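Local coordinates for BlEst2 (Bacillus licheniformis, PDB 6WPX), which probably hydrolyses ester bonds as a lipase or esterase of the alpha/beta-hydrolase clan, and is seen here in a propeptide form with an autoinhibitory C-terminal domain, at residues S61-F64 and D65-M69; A157-N160 and W161-W164; K101-E104 and I105-F109. One frame throughout, in Å; residues are numbered along the deposited sequence.

Interaction 1. Residues S61-F64 and D65-M69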
loop_
_atom_site.group_PDB
_atom_site.type_symbol
_atom_site.label_atom_id
_atom_site.label_comp_id
_atom_site.label_asym_id
_atom_site.label_seq_id
_atom_site.Cartn_x
_atom_site.Cartn_y
_atom_site.Cartn_z
ATOM N N SER A 61 6.216 -15.399 -12.808
ATOM C CA SER A 61 6.165 -16.563 -11.913
ATOM C C SER A 61 5.070 -16.456 -10.826
ATOM O O SER A 61 4.647 -17.483 -10.293
ATOM C CB SER A 61 7.537 -16.844 -11.305
ATOM O OG SER A 61 7.899 -15.796 -10.422
ATOM N N ALA A 62 4.557 -15.224 -10.559
ATOM C CA ALA A 62 3.459 -14.981 -9.612
ATOM C C ALA A 62 2.226 -15.809 -10.047
ATOM O O ALA A 62 1.461 -16.253 -9.205
ATOM C CB ALA A 62 3.089 -13.508 -9.618
ATOM N N TRP A 63 2.070 -16.043 -11.359
ATOM C CA TRP A 63 0.926 -16.778 -11.901
ATOM C C TRP A 63 1.111 -18.278 -11.862
ATOM O O TRP A 63 0.156 -18.999 -12.115
ATOM C CB TRP A 63 0.602 -16.293 -13.337
ATOM C CG TRP A 63 0.445 -14.802 -13.406
ATOM C CD1 TRP A 63 1.351 -13.902 -13.900
ATOM C CD2 TRP A 63 -0.614 -14.022 -12.815
ATOM N NE1 TRP A 63 0.883 -12.615 -13.722
ATOM C CE2 TRP A 63 -0.321 -12.662 -13.063
ATOM C CE3 TRP A 63 -1.824 -14.350 -12.167
ATOM C CZ2 TRP A 63 -1.199 -11.627 -12.701
ATOM C CZ3 TRP A 63 -2.669 -13.321 -11.776
ATOM C CH2 TRP A 63 -2.347 -11.979 -12.025
ATOM N N PHE A 64 2.327 -18.760 -11.535
ATOM C CA PHE A 64 2.622 -20.186 -11.531
ATOM C C PHE A 64 3.069 -20.735 -10.183
ATOM O O PHE A 64 2.730 -21.880 -9.888
ATOM C CB PHE A 64 3.687 -20.518 -12.601
ATOM C CG PHE A 64 3.245 -20.231 -14.021
ATOM C CD1 PHE A 64 3.337 -18.950 -14.554
ATOM C CD2 PHE A 64 2.744 -21.242 -14.825
ATOM C CE1 PHE A 64 2.923 -18.695 -15.860
ATOM C CE2 PHE A 64 2.368 -20.986 -16.143
ATOM C CZ PHE A 64 2.452 -19.718 -16.647
ATOM N N ASP A 65 3.823 -19.952 -9.364
ATOM C CA ASP A 65 4.302 -20.459 -8.075
ATOM C C ASP A 65 3.139 -20.726 -7.121
ATOM O O ASP A 65 2.413 -19.813 -6.748
ATOM C CB ASP A 65 5.395 -19.560 -7.466
ATOM C CG ASP A 65 6.638 -19.397 -8.329
ATOM O OD1 ASP A 65 6.937 -20.318 -9.130
ATOM O OD2 ASP A 65 7.348 -18.387 -8.157
ATOM N N GLU A 66 2.920 -22.016 -6.806
ATOM C CA GLU A 66 1.816 -22.481 -5.946
ATOM C C GLU A 66 0.509 -21.875 -6.476
ATOM O O GLU A 66 -0.345 -21.446 -5.699
ATOM C CB GLU A 66 2.080 -22.118 -4.459
ATOM C CG GLU A 66 3.288 -22.864 -3.906
ATOM C CD GLU A 66 3.629 -22.615 -2.453
ATOM O OE1 GLU A 66 2.757 -22.138 -1.691
ATOM O OE2 GLU A 66 4.763 -22.966 -2.059
ATOM N N ASN A 67 0.388 -21.805 -7.816
ATOM C CA ASN A 67 -0.726 -21.151 -8.503
ATOM C C ASN A 67 -1.086 -21.903 -9.788
ATOM O O ASN A 67 -0.199 -22.352 -10.501
ATOM C CB ASN A 67 -0.353 -19.680 -8.816
ATOM C CG ASN A 67 -1.532 -18.783 -9.080
ATOM O OD1 ASN A 67 -2.664 -19.244 -9.274
ATOM N ND2 ASN A 67 -1.311 -17.477 -9.040
ATOM N N ASP A 68 -2.387 -22.029 -10.078
ATOM C CA ASP A 68 -2.923 -22.729 -11.263
ATOM C C ASP A 68 -3.622 -21.786 -12.244
ATOM O O ASP A 68 -4.427 -22.247 -13.044
ATOM C CB ASP A 68 -3.904 -23.836 -10.833
ATOM C CG ASP A 68 -5.170 -23.315 -10.155
ATOM O OD1 ASP A 68 -5.124 -22.219 -9.578
ATOM O OD2 ASP A 68 -6.205 -23.986 -10.250
ATOM N N MET A 69 -3.326 -20.481 -12.188
ATOM C CA MET A 69 -3.954 -19.489 -13.081
ATOM C C MET A 69 -3.866 -19.833 -14.586
ATOM O O MET A 69 -4.870 -19.702 -15.295
ATOM C CB MET A 69 -3.392 -18.090 -12.822
ATOM C CG MET A 69 -4.133 -17.007 -13.565
ATOM S SD MET A 69 -5.903 -16.853 -13.095
ATOM C CE MET A 69 -5.752 -15.791 -11.636
HETATM O O HOH W 1 2.740 -17.185 -7.081
HETATM O O HOH W 2 -0.450 -21.311 -13.414
#

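Interaction 2. Residues A157-N160 and W161-W164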
loop_
_atom_site.group_PDB
_atom_site.type_symbol
_atom_site.label_atom_id
_atom_site.label_comp_id
_atom_site.label_asym_id
_atom_site.label_seq_id
_atom_site.Cartn_x
_atom_site.Cartn_y
_atom_site.Cartn_z
ATOM N N ALA A 157 6.661 3.717 4.158
ATOM C CA ALA A 157 8.035 3.382 3.761
ATOM C C ALA A 157 8.891 4.622 3.433
ATOM O O ALA A 157 10.102 4.601 3.628
ATOM C CB ALA A 157 8.016 2.467 2.549
ATOM N N TYR A 158 8.272 5.656 2.860
ATOM C CA TYR A 158 8.947 6.884 2.464
ATOM C C TYR A 158 8.931 7.970 3.550
ATOM O O TYR A 158 9.432 9.070 3.327
ATOM C CB TYR A 158 8.354 7.397 1.145
ATOM C CG TYR A 158 8.977 6.681 -0.021
ATOM C CD1 TYR A 158 8.553 5.402 -0.385
ATOM C CD2 TYR A 158 10.069 7.228 -0.699
ATOM C CE1 TYR A 158 9.178 4.699 -1.412
ATOM C CE2 TYR A 158 10.711 6.523 -1.721
ATOM C CZ TYR A 158 10.254 5.263 -2.075
ATOM O OH TYR A 158 10.859 4.577 -3.088
ATOM N N SER A 159 8.409 7.654 4.727
ATOM C CA SER A 159 8.305 8.633 5.819
ATOM C C SER A 159 9.566 8.712 6.659
ATOM O O SER A 159 10.423 7.833 6.574
ATOM C CB SER A 159 7.067 8.368 6.672
ATOM O OG SER A 159 7.266 7.234 7.502
ATOM N N ASN A 160 9.715 9.806 7.420
ATOM C CA ASN A 160 10.895 10.037 8.247
ATOM C C ASN A 160 11.238 8.892 9.180
ATOM O O ASN A 160 12.378 8.467 9.176
ATOM C CB ASN A 160 10.761 11.359 9.035
ATOM C CG ASN A 160 10.930 12.551 8.138
ATOM O OD1 ASN A 160 10.080 12.829 7.297
ATOM N ND2 ASN A 160 12.042 13.252 8.265
ATOM N N TRP A 161 10.284 8.406 9.980
ATOM C CA TRP A 161 10.607 7.331 10.938
ATOM C C TRP A 161 11.056 6.040 10.276
ATOM O O TRP A 161 11.831 5.314 10.875
ATOM C CB TRP A 161 9.469 7.055 11.929
ATOM C CG TRP A 161 9.167 8.176 12.888
ATOM C CD1 TRP A 161 7.965 8.804 13.065
ATOM C CD2 TRP A 161 10.063 8.739 13.866
ATOM N NE1 TRP A 161 8.070 9.757 14.055
ATOM C CE2 TRP A 161 9.349 9.743 14.558
ATOM C CE3 TRP A 161 11.419 8.533 14.182
ATOM C CZ2 TRP A 161 9.931 10.510 15.566
ATOM C CZ3 TRP A 161 11.995 9.303 15.175
ATOM C CH2 TRP A 161 11.254 10.277 15.855
ATOM N N ALA A 162 10.584 5.760 9.038
ATOM C CA ALA A 162 10.899 4.542 8.274
ATOM C C ALA A 162 12.224 4.613 7.519
ATOM O O ALA A 162 12.595 3.631 6.891
ATOM C CB ALA A 162 9.772 4.259 7.284
ATOM N N GLY A 163 12.909 5.760 7.580
ATOM C CA GLY A 163 14.160 6.034 6.876
ATOM C C GLY A 163 15.238 4.983 7.025
ATOM O O GLY A 163 15.771 4.477 6.025
ATOM N N TRP A 164 15.561 4.640 8.277
ATOM C CA TRP A 164 16.597 3.661 8.595
ATOM C C TRP A 164 16.253 2.268 8.087
ATOM O O TRP A 164 17.085 1.638 7.441
ATOM C CB TRP A 164 16.891 3.660 10.094
ATOM C CG TRP A 164 17.336 4.998 10.616
ATOM C CD1 TRP A 164 18.614 5.466 10.685
ATOM C CD2 TRP A 164 16.498 6.049 11.114
ATOM N NE1 TRP A 164 18.630 6.724 11.243
ATOM C CE2 TRP A 164 17.345 7.114 11.501
ATOM C CE3 TRP A 164 15.109 6.202 11.262
ATOM C CZ2 TRP A 164 16.849 8.313 12.026
ATOM C CZ3 TRP A 164 14.619 7.390 11.786
ATOM C CH2 TRP A 164 15.482 8.423 12.171
HETATM O O HOH W 3 7.366 8.715 9.931
#

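Interaction 3. Residues K101-E104 and I105-F109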
loop_
_atom_site.group_PDB
_atom_site.type_symbol
_atom_site.label_atom_id
_atom_site.label_comp_id
_atom_site.label_asym_id
_atom_site.label_seq_id
_atom_site.Cartn_x
_atom_site.Cartn_y
_atom_site.Cartn_z
ATOM N N LYS A 101 5.381 -4.477 -25.848
ATOM C CA LYS A 101 5.178 -5.928 -25.936
ATOM C C LYS A 101 3.764 -6.292 -26.297
ATOM O O LYS A 101 3.574 -7.310 -26.949
ATOM C CB LYS A 101 5.650 -6.667 -24.665
ATOM C CG LYS A 101 7.089 -6.337 -24.204
ATOM C CD LYS A 101 8.167 -6.686 -25.245
ATOM C CE LYS A 101 9.548 -6.240 -24.812
ATOM N NZ LYS A 101 10.559 -6.705 -25.784
ATOM N N LEU A 102 2.765 -5.457 -25.924
ATOM C CA LEU A 102 1.363 -5.714 -26.280
ATOM C C LEU A 102 1.184 -5.681 -27.797
ATOM O O LEU A 102 0.379 -6.430 -28.325
ATOM C CB LEU A 102 0.386 -4.766 -25.576
ATOM C CG LEU A 102 0.156 -5.020 -24.077
ATOM C CD1 LEU A 102 -0.611 -3.857 -23.458
ATOM C CD2 LEU A 102 -0.582 -6.333 -23.841
ATOM N N ARG A 103 1.999 -4.886 -28.502
ATOM C CA ARG A 103 1.976 -4.864 -29.961
ATOM C C ARG A 103 2.394 -6.262 -30.482
ATOM O O ARG A 103 1.731 -6.795 -31.371
ATOM C CB ARG A 103 2.908 -3.757 -30.498
ATOM C CG ARG A 103 2.815 -3.658 -32.011
ATOM C CD ARG A 103 3.728 -2.636 -32.628
ATOM N NE ARG A 103 3.665 -2.701 -34.092
ATOM C CZ ARG A 103 2.726 -2.130 -34.850
ATOM N NH1 ARG A 103 1.716 -1.474 -34.290
ATOM N NH2 ARG A 103 2.770 -2.249 -36.172
ATOM N N GLU A 104 3.472 -6.858 -29.910
ATOM C CA GLU A 104 3.966 -8.203 -30.271
ATOM C C GLU A 104 2.939 -9.273 -29.878
ATOM O O GLU A 104 2.727 -10.229 -30.621
ATOM C CB GLU A 104 5.286 -8.525 -29.558
ATOM C CG GLU A 104 6.436 -7.575 -29.833
ATOM C CD GLU A 104 7.697 -7.899 -29.056
ATOM O OE1 GLU A 104 7.706 -8.891 -28.291
ATOM O OE2 GLU A 104 8.680 -7.137 -29.199
ATOM N N ILE A 105 2.293 -9.113 -28.719
ATOM C CA ILE A 105 1.288 -10.071 -28.266
ATOM C C ILE A 105 0.064 -10.024 -29.196
ATOM O O ILE A 105 -0.445 -11.077 -29.598
ATOM C CB ILE A 105 0.941 -9.882 -26.768
ATOM C CG1 ILE A 105 2.201 -10.090 -25.881
ATOM C CG2 ILE A 105 -0.175 -10.840 -26.358
ATOM C CD1 ILE A 105 2.099 -9.494 -24.384
ATOM N N TYR A 106 -0.380 -8.803 -29.555
ATOM C CA TYR A 106 -1.485 -8.582 -30.480
ATOM C C TYR A 106 -1.173 -9.254 -31.828
ATOM O O TYR A 106 -2.047 -9.907 -32.398
ATOM C CB TYR A 106 -1.732 -7.077 -30.689
ATOM C CG TYR A 106 -2.750 -6.779 -31.768
ATOM C CD1 TYR A 106 -4.114 -6.863 -31.508
ATOM C CD2 TYR A 106 -2.351 -6.405 -33.049
ATOM C CE1 TYR A 106 -5.058 -6.607 -32.502
ATOM C CE2 TYR A 106 -3.282 -6.138 -34.048
ATOM C CZ TYR A 106 -4.638 -6.251 -33.774
ATOM O OH TYR A 106 -5.566 -5.992 -34.751
ATOM N N GLN A 107 0.072 -9.068 -32.337
ATOM C CA GLN A 107 0.503 -9.686 -33.592
ATOM C C GLN A 107 0.535 -11.215 -33.457
ATOM O O GLN A 107 0.133 -11.917 -34.390
ATOM C CB GLN A 107 1.862 -9.144 -34.040
ATOM C CG GLN A 107 1.805 -7.698 -34.532
ATOM C CD GLN A 107 3.156 -7.031 -34.708
ATOM O OE1 GLN A 107 4.191 -7.428 -34.146
ATOM N NE2 GLN A 107 3.159 -5.948 -35.463
ATOM N N TYR A 108 0.974 -11.726 -32.286
ATOM C CA TYR A 108 1.020 -13.167 -32.049
ATOM C C TYR A 108 -0.390 -13.797 -32.026
ATOM O O TYR A 108 -0.605 -14.858 -32.611
ATOM C CB TYR A 108 1.795 -13.471 -30.760
ATOM C CG TYR A 108 1.785 -14.932 -30.368
ATOM C CD1 TYR A 108 2.712 -15.825 -30.900
ATOM C CD2 TYR A 108 0.860 -15.420 -29.447
ATOM C CE1 TYR A 108 2.705 -17.172 -30.538
ATOM C CE2 TYR A 108 0.821 -16.768 -29.107
ATOM C CZ TYR A 108 1.759 -17.638 -29.636
ATOM O OH TYR A 108 1.714 -18.952 -29.236
ATOM N N PHE A 109 -1.351 -13.165 -31.343
ATOM C CA PHE A 109 -2.696 -13.751 -31.278
ATOM C C PHE A 109 -3.604 -13.356 -32.450
ATOM O O PHE A 109 -4.595 -14.034 -32.723
ATOM C CB PHE A 109 -3.346 -13.445 -29.936
ATOM C CG PHE A 109 -2.753 -14.207 -28.757
ATOM C CD1 PHE A 109 -2.860 -15.599 -28.677
ATOM C CD2 PHE A 109 -2.157 -13.529 -27.697
ATOM C CE1 PHE A 109 -2.328 -16.301 -27.582
ATOM C CE2 PHE A 109 -1.657 -14.228 -26.585
ATOM C CZ PHE A 109 -1.737 -15.610 -26.540
#

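Interaction 1. Residues S61-F64 and D65-M69
With CG of Asn67 anti to the backbone N (chi1 -160°), the side chain turns back toward residues 61-64, CB beside Trp63 O and the amide reaching Ala62 O. Met69 has the same kind of first torsion (chi1 -172°), but its chain then bends twice, laying it alongside the Trp63 indole and pointing the same way. The amide grips the loop through both of its polar atoms. ND2 donates to Ala62 O over 3.0 Å, lying in the carbonyl plane on a lone pair, with the acceptor close to the amide plane. OD1 accepts the backbone N of Met69 at 3.2 Å from above its carbonyl plane, which makes an Asx turn. Each atom has a second partner in the same chain, ND2 at Ile258 O and OD1 at Gly260 N, so the amide is fixed against rotation; asparagine suits the place because it offers a donor and an acceptor together.

The loop belongs to the beta-alpha-beta crossover from strand 50-53 through helix 69-75 to the neighbouring parallel strand 80-83. Its reversal is a type II beta turn, closed by Asn67 N to Phe64 O at 3.1 Å, with Glu66 at the third position in a left-handed backbone conformation. Just before it, Ser61 O accepts from both Phe64 N and Asp65 N, the latter at 2.8 Å. A water donates to Ala62 O and to Asp65 O, tying the 3-10 segment to the turn. On the buried side, Met69 CG lies 3.8 Å from Trp63 CE3, and its flexible thioether chain also reaches Phe264 of helix 260-267.

Interaction 2. Residues A157-N160 and W161-W164
The six-membered ring of Trp164 meets the carbonyl of Asn160 obliquely, with CZ3 3.6 Å from Asn160 O, the oxygen that closes a type I beta turn from Asn160 to Gly163 linking helix 152-157 to helix 163-169. At the edge of the same indole, in its plane, sits Trp161 O, 3.4 Å from Trp164 CE3, so two successive carbonyls border one ring. CG of Trp164 stands beside its own backbone N (chi1 -58°), a setting that turns the indole back over the turn leading into its own helix. The Trp161 indole leaves the turn and packs against Thr450, Arg412 and Ile292, while its NE1 bonds to Asp452 OD2.

Within the turn, Gly163 N donates to Asn160 O at 3.2 Å with an angle of 159° at the hydrogen, although the donor stands well above the carbonyl plane. Glycine suits this place because it brings no CB up against Asn160 O, where the fit would be tight. One residue earlier, Ala162 N makes a weak bond to Ser159 O, also 3.2 Å long. The methyl of Ala162 rests against two carbonyl oxygens, Ala157 O and Ser159 O, each 3.7 Å from CB.

The linker is wedged against strands 290-297, 407-417 and 445-456, and so forms part of the interface between the alpha/beta domain and the C-terminal part, the part reported to be autoinhibitory. Serine suits position 159 because its short hydroxyl can reach back to the helix that has just ended, bonding to Leu156 O. Ser159 OG also accepts a hydrogen bond from a water at 2.8 Å, and that water takes the backbone hydrogen of Trp161 N at 2.9 Å.

Interaction 3. Residues K101-E104 and I105-F109
The last turns of helix 91-109, which crosses from strand 80-83 to strand 113-118 in the alpha/beta-hydrolase sheet, bring together residues three and four apart. Four consecutive alpha-helical bonds hold the backbone, from Ile105 N to Lys101 O at 2.8 Å through Tyr108 N to Glu104 O. On the exposed side Arg103 stretches out from CG to NE, and Gln107 slants across it. NE2 of the amide lies 3.6 Å from Arg103 NE, the guanidinium and amide planes turned 70° apart. Long polar chains suit this surface, and the tip of Arg103 is anchored at NH1 by Tyr137 OH.

Toward the sheet, branched apolar residues take over. Leu102 CD2 is 4.2 Å from Ile105 CD1, and both side chains lean on Val113 of strand 113-118. Glu104 makes a long salt bridge with Lys101, 3.9 Å from OE2 to NZ, while its OE1 accepts from Trp34 NE1 on edge strand 34-36. The first torsion of Ile105 puts CG1 beside the backbone N (chi1 -61°), bringing that methylene to 3.3 Å from Lys101 O, the carbonyl that the same residue's N-H already holds.

How the interactions relate
From the N terminus the chain meets interaction 1 first, then interaction 3, then interaction 2. Interactions 1 and 2 close short turns, while interaction 3 lies within a helix and closes no loop; they follow in series without nesting or crossing. Residues 61-69 shape the entry to helix 69-75 after strand 50-53, and residues 101-109 finish the helix that returns the chain to strand 113-118. These two serve successive crossovers of the alpha/beta domain, with centres about 22 Å apart and no touch. Interaction 2 comes after strand 138-144, about 41 Å from interaction 3 between centres, and joins two helices where the alpha/beta domain meets the beta-rich C-terminal part.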